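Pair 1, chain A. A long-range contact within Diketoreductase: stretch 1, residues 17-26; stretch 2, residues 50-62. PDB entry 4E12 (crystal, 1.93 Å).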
# COMPACT_ATOMS: atom_id res chain seq x y z
N SER A 17 4.80 16.07 23.30
CA SER A 17 3.63 16.47 24.09
C SER A 17 2.52 15.43 23.98
O SER A 17 1.85 15.15 24.97
CB SER A 17 3.12 17.87 23.72
OG SER A 17 2.61 17.88 22.40
N GLN A 18 2.32 14.84 22.80
CA GLN A 18 1.32 13.78 22.66
C GLN A 18 1.69 12.55 23.49
O GLN A 18 0.83 11.94 24.12
CB GLN A 18 1.16 13.36 21.20
CG GLN A 18 0.67 14.46 20.31
CD GLN A 18 0.45 14.03 18.88
OE1 GLN A 18 0.02 12.91 18.60
NE2 GLN A 18 0.76 14.92 17.97
N ILE A 19 2.97 12.19 23.46
CA ILE A 19 3.42 11.02 24.19
C ILE A 19 3.23 11.25 25.68
O ILE A 19 2.76 10.37 26.41
CB ILE A 19 4.92 10.73 23.91
CG1 ILE A 19 5.12 10.36 22.43
CG2 ILE A 19 5.44 9.66 24.86
CD1 ILE A 19 6.58 10.21 22.01
N ALA A 20 3.60 12.44 26.13
CA ALA A 20 3.48 12.81 27.53
C ALA A 20 2.02 12.82 27.95
O ALA A 20 1.68 12.29 29.01
CB ALA A 20 4.14 14.16 27.78
N PHE A 21 1.15 13.38 27.11
CA PHE A 21 -0.25 13.51 27.47
C PHE A 21 -0.95 12.17 27.48
O PHE A 21 -1.68 11.87 28.41
CB PHE A 21 -1.01 14.49 26.58
CG PHE A 21 -2.34 14.90 27.16
CD1 PHE A 21 -2.42 16.00 28.01
CD2 PHE A 21 -3.50 14.17 26.88
CE1 PHE A 21 -3.66 16.38 28.58
CE2 PHE A 21 -4.73 14.54 27.43
CZ PHE A 21 -4.81 15.65 28.28
N GLN A 22 -0.75 11.36 26.44
CA GLN A 22 -1.28 10.01 26.40
C GLN A 22 -0.86 9.23 27.65
O GLN A 22 -1.65 8.50 28.26
CB GLN A 22 -0.76 9.28 25.14
CG GLN A 22 -1.35 7.87 24.92
CD GLN A 22 -2.82 7.86 24.52
OE1 GLN A 22 -3.45 8.90 24.35
NE2 GLN A 22 -3.37 6.66 24.38
N THR A 23 0.39 9.39 28.05
CA THR A 23 0.92 8.64 29.19
C THR A 23 0.30 9.13 30.50
O THR A 23 -0.09 8.33 31.35
CB THR A 23 2.47 8.71 29.21
OG1 THR A 23 2.99 8.02 28.06
CG2 THR A 23 3.03 8.04 30.45
N ALA A 24 0.18 10.45 30.64
CA ALA A 24 -0.50 11.05 31.77
C ALA A 24 -1.98 10.63 31.81
O ALA A 24 -2.47 10.20 32.86
CB ALA A 24 -0.36 12.56 31.74
N PHE A 25 -2.66 10.72 30.67
CA PHE A 25 -4.09 10.37 30.60
C PHE A 25 -4.37 8.94 31.10
O PHE A 25 -5.46 8.65 31.60
CB PHE A 25 -4.60 10.53 29.16
CG PHE A 25 -6.05 10.17 28.97
CD1 PHE A 25 -7.05 10.84 29.68
CD2 PHE A 25 -6.42 9.16 28.09
CE1 PHE A 25 -8.40 10.49 29.51
CE2 PHE A 25 -7.75 8.82 27.90
CZ PHE A 25 -8.74 9.48 28.61
N HIS A 26 -3.39 8.06 30.96
CA HIS A 26 -3.55 6.67 31.36
C HIS A 26 -3.01 6.33 32.74
O HIS A 26 -2.79 5.15 33.04
CB HIS A 26 -2.96 5.71 30.34
CG HIS A 26 -3.82 5.51 29.13
ND1 HIS A 26 -3.79 6.36 28.05
CD2 HIS A 26 -4.74 4.56 28.85
CE1 HIS A 26 -4.66 5.94 27.14
NE2 HIS A 26 -5.24 4.84 27.60
N LEU A 50 -4.30 19.53 23.78
CA LEU A 50 -4.49 18.08 23.79
C LEU A 50 -5.63 17.68 24.71
O LEU A 50 -6.41 16.79 24.38
CB LEU A 50 -3.18 17.34 24.14
CG LEU A 50 -2.04 17.45 23.11
CD1 LEU A 50 -0.74 16.91 23.67
CD2 LEU A 50 -2.43 16.73 21.82
N ALA A 51 -5.74 18.34 25.87
CA ALA A 51 -6.83 18.03 26.80
C ALA A 51 -8.16 18.25 26.11
O ALA A 51 -9.09 17.44 26.25
CB ALA A 51 -6.73 18.91 28.05
N ALA A 52 -8.25 19.35 25.37
CA ALA A 52 -9.45 19.71 24.62
C ALA A 52 -9.78 18.66 23.55
O ALA A 52 -10.94 18.24 23.42
CB ALA A 52 -9.26 21.08 23.99
N VAL A 53 -8.78 18.26 22.77
CA VAL A 53 -8.96 17.23 21.76
C VAL A 53 -9.44 15.93 22.41
O VAL A 53 -10.39 15.30 21.95
CB VAL A 53 -7.63 16.91 21.03
CG1 VAL A 53 -7.84 15.83 19.97
CG2 VAL A 53 -7.05 18.18 20.42
N TYR A 54 -8.77 15.53 23.48
CA TYR A 54 -9.15 14.30 24.16
C TYR A 54 -10.59 14.32 24.61
O TYR A 54 -11.35 13.39 24.33
CB TYR A 54 -8.23 13.98 25.33
CG TYR A 54 -6.98 13.25 24.91
CD1 TYR A 54 -6.59 12.07 25.55
CD2 TYR A 54 -6.19 13.74 23.87
CE1 TYR A 54 -5.44 11.40 25.16
CE2 TYR A 54 -5.04 13.08 23.47
CZ TYR A 54 -4.67 11.91 24.12
OH TYR A 54 -3.53 11.26 23.72
N GLU A 55 -10.98 15.38 25.31
CA GLU A 55 -12.34 15.45 25.81
C GLU A 55 -13.38 15.29 24.70
O GLU A 55 -14.48 14.80 24.96
CB GLU A 55 -12.55 16.66 26.74
CG GLU A 55 -12.23 18.02 26.16
CD GLU A 55 -11.97 19.07 27.26
OE1 GLU A 55 -12.03 18.73 28.46
OE2 GLU A 55 -11.71 20.25 26.92
N LYS A 56 -13.03 15.64 23.46
CA LYS A 56 -13.96 15.46 22.35
C LYS A 56 -13.72 14.16 21.57
O LYS A 56 -14.65 13.61 20.98
CB LYS A 56 -13.88 16.64 21.37
CG LYS A 56 -14.16 18.01 21.97
CD LYS A 56 -15.56 18.15 22.53
CE LYS A 56 -15.74 19.51 23.20
NZ LYS A 56 -17.07 19.66 23.86
N GLU A 57 -12.48 13.67 21.56
CA GLU A 57 -12.12 12.55 20.67
C GLU A 57 -11.78 11.23 21.37
O GLU A 57 -11.74 10.18 20.73
CB GLU A 57 -10.92 12.94 19.80
CG GLU A 57 -11.14 14.15 18.90
CD GLU A 57 -12.14 13.88 17.80
OE1 GLU A 57 -12.46 12.70 17.57
OE2 GLU A 57 -12.59 14.85 17.15
N VAL A 58 -11.52 11.25 22.67
CA VAL A 58 -10.93 10.06 23.28
C VAL A 58 -11.82 9.49 24.37
O VAL A 58 -12.23 10.21 25.28
CB VAL A 58 -9.50 10.35 23.83
CG1 VAL A 58 -8.94 9.13 24.52
CG2 VAL A 58 -8.56 10.77 22.69
N ALA A 59 -12.12 8.19 24.30
CA ALA A 59 -12.98 7.54 25.27
C ALA A 59 -12.47 7.77 26.68
O ALA A 59 -11.27 7.60 26.97
CB ALA A 59 -13.08 6.06 24.98
N GLY A 60 -13.38 8.19 27.55
CA GLY A 60 -13.07 8.32 28.96
C GLY A 60 -12.50 9.67 29.36
O GLY A 60 -12.23 9.89 30.54
N ALA A 61 -12.33 10.57 28.40
CA ALA A 61 -11.63 11.83 28.69
C ALA A 61 -12.60 12.97 28.98
O ALA A 61 -12.21 14.05 29.44
CB ALA A 61 -10.72 12.21 27.54
N ALA A 62 -13.87 12.73 28.70
CA ALA A 62 -14.89 13.74 28.94
C ALA A 62 -15.05 14.01 30.43
O ALA A 62 -14.50 13.28 31.27
CB ALA A 62 -16.21 13.29 28.35

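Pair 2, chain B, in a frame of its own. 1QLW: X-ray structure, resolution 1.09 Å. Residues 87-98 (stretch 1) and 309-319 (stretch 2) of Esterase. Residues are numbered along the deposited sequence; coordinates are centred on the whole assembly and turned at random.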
# COMPACT_ATOMS: atom_id res chain seq x y z
N GLY B 87 -10.98 -11.81 -4.26
CA GLY B 87 -11.08 -10.65 -5.13
C GLY B 87 -10.61 -11.01 -6.54
O GLY B 87 -10.16 -12.12 -6.85
N TRP B 88 -10.66 -9.99 -7.40
CA TRP B 88 -10.26 -10.19 -8.78
C TRP B 88 -8.77 -10.44 -8.92
O TRP B 88 -8.37 -11.17 -9.84
CB TRP B 88 -10.67 -9.02 -9.67
CG TRP B 88 -12.13 -8.96 -10.01
CD1 TRP B 88 -13.15 -9.75 -9.56
CD2 TRP B 88 -12.73 -8.01 -10.89
NE1 TRP B 88 -14.34 -9.35 -10.10
CE2 TRP B 88 -14.11 -8.29 -10.94
CE3 TRP B 88 -12.23 -6.95 -11.66
CZ2 TRP B 88 -15.00 -7.54 -11.70
CZ3 TRP B 88 -13.13 -6.21 -12.41
CH2 TRP B 88 -14.50 -6.51 -12.43
N ASP B 89 -7.93 -9.84 -8.09
CA ASP B 89 -6.50 -10.12 -8.23
C ASP B 89 -6.20 -11.61 -8.10
O ASP B 89 -5.63 -12.25 -9.00
CB ASP B 89 -5.84 -9.28 -7.15
CG ASP B 89 -4.37 -9.43 -7.19
OD1 ASP B 89 -3.78 -9.88 -8.18
OD2 ASP B 89 -3.81 -9.04 -6.14
N GLU B 90 -6.65 -12.23 -7.00
CA GLU B 90 -6.44 -13.65 -6.79
C GLU B 90 -7.15 -14.48 -7.84
O GLU B 90 -6.62 -15.47 -8.34
CB GLU B 90 -6.95 -14.04 -5.40
CG GLU B 90 -6.76 -15.53 -5.13
CD GLU B 90 -7.14 -16.02 -3.76
OE1 GLU B 90 -7.46 -15.20 -2.88
OE2 GLU B 90 -7.14 -17.26 -3.57
N TYR B 91 -8.37 -14.09 -8.21
CA TYR B 91 -9.12 -14.86 -9.20
C TYR B 91 -8.39 -14.86 -10.54
O TYR B 91 -8.26 -15.90 -11.20
CB TYR B 91 -10.53 -14.32 -9.35
CG TYR B 91 -11.42 -15.21 -10.18
CD1 TYR B 91 -11.74 -16.48 -9.74
CD2 TYR B 91 -12.00 -14.76 -11.34
CE1 TYR B 91 -12.63 -17.27 -10.44
CE2 TYR B 91 -12.88 -15.53 -12.07
CZ TYR B 91 -13.21 -16.79 -11.61
OH TYR B 91 -14.10 -17.59 -12.28
N PHE B 92 -7.89 -13.69 -10.96
CA PHE B 92 -7.18 -13.60 -12.22
C PHE B 92 -5.94 -14.48 -12.20
O PHE B 92 -5.65 -15.16 -13.19
CB PHE B 92 -6.81 -12.15 -12.53
CG PHE B 92 -7.95 -11.24 -12.89
CD1 PHE B 92 -9.28 -11.64 -12.94
CD2 PHE B 92 -7.69 -9.92 -13.20
CE1 PHE B 92 -10.29 -10.76 -13.28
CE2 PHE B 92 -8.70 -9.04 -13.55
CZ PHE B 92 -10.00 -9.46 -13.59
N LEU B 93 -5.22 -14.49 -11.08
CA LEU B 93 -4.04 -15.36 -10.95
C LEU B 93 -4.44 -16.82 -11.10
O LEU B 93 -3.77 -17.60 -11.80
CB LEU B 93 -3.41 -15.16 -9.57
CG LEU B 93 -2.78 -13.81 -9.34
CD1 LEU B 93 -2.43 -13.62 -7.89
CD2 LEU B 93 -1.55 -13.65 -10.21
N ARG B 94 -5.54 -17.22 -10.47
CA ARG B 94 -6.04 -18.59 -10.53
C ARG B 94 -6.50 -18.96 -11.93
O ARG B 94 -6.46 -20.13 -12.32
CB ARG B 94 -7.14 -18.81 -9.50
CG ARG B 94 -6.60 -18.83 -8.08
CD ARG B 94 -7.72 -19.01 -7.06
NE ARG B 94 -7.20 -19.08 -5.70
CZ ARG B 94 -6.78 -20.18 -5.11
NH1 ARG B 94 -6.79 -21.35 -5.74
NH2 ARG B 94 -6.29 -20.10 -3.89
N LYS B 95 -6.90 -17.97 -12.72
CA LYS B 95 -7.28 -18.15 -14.11
C LYS B 95 -6.09 -18.10 -15.04
O LYS B 95 -6.27 -18.25 -16.27
CB LYS B 95 -8.36 -17.13 -14.47
CG LYS B 95 -9.68 -17.40 -13.77
CD LYS B 95 -10.39 -18.61 -14.35
CE LYS B 95 -11.84 -18.71 -13.95
NZ LYS B 95 -12.57 -19.66 -14.82
N GLY B 96 -4.88 -17.93 -14.52
CA GLY B 96 -3.68 -18.01 -15.31
C GLY B 96 -3.09 -16.72 -15.81
O GLY B 96 -2.19 -16.75 -16.65
N TYR B 97 -3.62 -15.58 -15.35
CA TYR B 97 -3.07 -14.29 -15.74
C TYR B 97 -2.13 -13.76 -14.66
O TYR B 97 -2.46 -13.73 -13.49
CB TYR B 97 -4.20 -13.25 -15.88
CG TYR B 97 -5.06 -13.49 -17.10
CD1 TYR B 97 -4.71 -12.90 -18.31
CD2 TYR B 97 -6.20 -14.27 -17.06
CE1 TYR B 97 -5.44 -13.06 -19.46
CE2 TYR B 97 -6.96 -14.44 -18.23
CZ TYR B 97 -6.55 -13.86 -19.41
OH TYR B 97 -7.27 -14.01 -20.58
N SER B 98 -0.98 -13.28 -15.11
CA SER B 98 -0.16 -12.45 -14.26
C SER B 98 -0.87 -11.14 -13.94
O SER B 98 -1.57 -10.61 -14.81
CB SER B 98 1.16 -12.14 -14.94
OG SER B 98 1.88 -13.35 -15.10
N VAL B 309 -18.98 -11.59 -12.80
CA VAL B 309 -18.57 -10.42 -13.57
C VAL B 309 -17.16 -10.63 -14.11
O VAL B 309 -16.86 -10.36 -15.28
CB VAL B 309 -18.70 -9.14 -12.74
CG1 VAL B 309 -18.21 -7.94 -13.55
CG2 VAL B 309 -20.13 -8.93 -12.26
N ALA B 310 -16.26 -11.14 -13.27
CA ALA B 310 -14.90 -11.40 -13.72
C ALA B 310 -14.88 -12.36 -14.91
O ALA B 310 -14.11 -12.16 -15.86
CB ALA B 310 -14.04 -11.96 -12.60
N ASP B 311 -15.69 -13.42 -14.87
CA ASP B 311 -15.71 -14.36 -15.99
C ASP B 311 -16.13 -13.70 -17.28
O ASP B 311 -15.59 -14.02 -18.34
CB ASP B 311 -16.64 -15.53 -15.69
CG ASP B 311 -16.01 -16.57 -14.79
OD1 ASP B 311 -14.80 -16.47 -14.49
OD2 ASP B 311 -16.73 -17.50 -14.39
N LEU B 312 -17.09 -12.78 -17.24
CA LEU B 312 -17.49 -12.07 -18.46
C LEU B 312 -16.32 -11.28 -19.01
O LEU B 312 -16.10 -11.23 -20.22
CB LEU B 312 -18.68 -11.17 -18.17
CG LEU B 312 -20.02 -11.89 -17.96
CD1 LEU B 312 -21.03 -10.98 -17.30
CD2 LEU B 312 -20.56 -12.41 -19.28
N ILE B 313 -15.59 -10.59 -18.14
CA ILE B 313 -14.46 -9.78 -18.56
C ILE B 313 -13.33 -10.66 -19.09
O ILE B 313 -12.75 -10.38 -20.14
CB ILE B 313 -13.99 -8.90 -17.39
CG1 ILE B 313 -15.06 -7.84 -17.09
CG2 ILE B 313 -12.64 -8.27 -17.69
CD1 ILE B 313 -14.79 -7.06 -15.81
N LEU B 314 -13.01 -11.74 -18.38
CA LEU B 314 -11.94 -12.62 -18.82
C LEU B 314 -12.26 -13.32 -20.14
O LEU B 314 -11.38 -13.51 -20.98
CB LEU B 314 -11.59 -13.64 -17.74
CG LEU B 314 -11.01 -13.06 -16.44
CD1 LEU B 314 -10.83 -14.16 -15.42
CD2 LEU B 314 -9.70 -12.33 -16.70
N ASP B 315 -13.53 -13.67 -20.33
CA ASP B 315 -13.96 -14.25 -21.60
C ASP B 315 -13.69 -13.26 -22.73
O ASP B 315 -13.17 -13.61 -23.79
CB ASP B 315 -15.43 -14.63 -21.58
CG ASP B 315 -15.98 -15.06 -22.92
OD1 ASP B 315 -15.72 -16.20 -23.35
OD2 ASP B 315 -16.67 -14.24 -23.58
N TRP B 316 -14.02 -11.99 -22.51
CA TRP B 316 -13.77 -10.95 -23.50
C TRP B 316 -12.28 -10.79 -23.74
O TRP B 316 -11.84 -10.71 -24.89
CB TRP B 316 -14.43 -9.64 -23.08
CG TRP B 316 -14.20 -8.54 -24.08
CD1 TRP B 316 -15.00 -8.20 -25.12
CD2 TRP B 316 -13.09 -7.64 -24.13
NE1 TRP B 316 -14.46 -7.15 -25.82
CE2 TRP B 316 -13.27 -6.80 -25.24
CE3 TRP B 316 -11.94 -7.48 -23.33
CZ2 TRP B 316 -12.35 -5.81 -25.57
CZ3 TRP B 316 -11.05 -6.49 -23.68
CH2 TRP B 316 -11.26 -5.66 -24.79
N ILE B 317 -11.49 -10.76 -22.66
CA ILE B 317 -10.04 -10.61 -22.84
C ILE B 317 -9.48 -11.75 -23.66
O ILE B 317 -8.71 -11.53 -24.60
CB ILE B 317 -9.32 -10.53 -21.49
CG1 ILE B 317 -9.68 -9.22 -20.78
CG2 ILE B 317 -7.81 -10.64 -21.69
CD1 ILE B 317 -9.16 -9.10 -19.36
N GLY B 318 -9.93 -12.98 -23.40
CA GLY B 318 -9.46 -14.14 -24.16
C GLY B 318 -9.80 -14.04 -25.63
O GLY B 318 -9.01 -14.47 -26.48
N ARG B 319 -10.95 -13.49 -25.98
CA ARG B 319 -11.36 -13.35 -27.37
C ARG B 319 -10.66 -12.20 -28.07
O ARG B 319 -10.63 -12.15 -29.30
CB ARG B 319 -12.88 -13.17 -27.47
CG ARG B 319 -13.68 -14.41 -27.12
CD ARG B 319 -15.17 -14.16 -27.32
NE ARG B 319 -15.75 -13.54 -26.13
CZ ARG B 319 -16.46 -12.42 -26.06
NH1 ARG B 319 -16.71 -11.73 -27.17
NH2 ARG B 319 -16.90 -11.98 -24.90
O HOH W 1 -15.40 -19.88 -14.30
O HOH W 2 -9.40 -15.46 -20.60

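In both pairs two helices cross with their axes 11.1 Å apart at closest approach, at a signed angle of -54° in pair 1 and -48° in pair 2. Fourteen central residues superpose with an RMSD of 0.8 Å, and the buried surface is similar, 479 Å² and 514 Å². Phe21(A) falls on Tyr91(B), Gln22(A) on Phe92(B), Phe25(A) on Lys95(B), Leu50(A) on Ala310(B), Ala51(A) on Asp311(B) and Tyr54(A) on Leu314(B).

At one matched position of the second helix, pair 1 places Tyr54(A) and pair 2 Leu314(B), both pointing toward the first stretch and both with chi1 in the m well. The tyrosine joins a chain of edge-to-face aromatic contacts: the edge of Phe21(A) meets its face, with centroids 4.8 Å apart and planes at 73°, while its own edge is directed at the face of Phe25(A), with centroids 5.3 Å apart and planes at 81°. Its hydroxyl reaches across to Gln22(A), donating a very short hydrogen bond from OH of Tyr54(A) to OE1 of Gln22(A) (2.4 Å). At the matching positions of pair 2 the relation is purely apolar: CD2 of Leu314(B) lies over the face of the Phe92(B) ring, 4.0 Å from its centroid.

The Leu50(A)/Ala310(B) position shows an exchange of bulk. In pair 1 the leucine covers Phe21(A), its CB 4.2 Å from the ring centroid and over the face. In pair 2 the small Ala310(B) sits among three aromatic side chains: its CB lies over the five-membered ring of Trp88(B), 3.9 Å from the centroid, and also packs 3.7 Å from CD2 of Tyr91(B) and 4.0 Å from CE1 of Phe92(B). Trp88(B), whose match is Gln18(A), thus brings an aromatic surface where pair 1 has an amide side chain.

One step along, polarity changes as well. CZ of Phe21(A) packs 3.8 Å from CB of Ala51(A), whereas at the matching positions OH of Tyr91(B) donates a hydrogen bond to OD1 of Asp311(B) (2.6 Å). Lys95(B), the counterpart of Phe25(A), adds a long salt bridge, NZ of Lys95(B) to OD1 of Asp311(B) (3.9 Å), and a water links the same charged groups by accepting from NZ of Lys95(B) (2.9 Å) and donating to OD2 of Asp311(B) (2.7 Å). Phe25(A) instead packs beyond the helix, its CE2 3.6 Å from CG1 of Val58(A) and its CE1 3.5 Å from CB of Ala61(A), at the two ends of a type II turn.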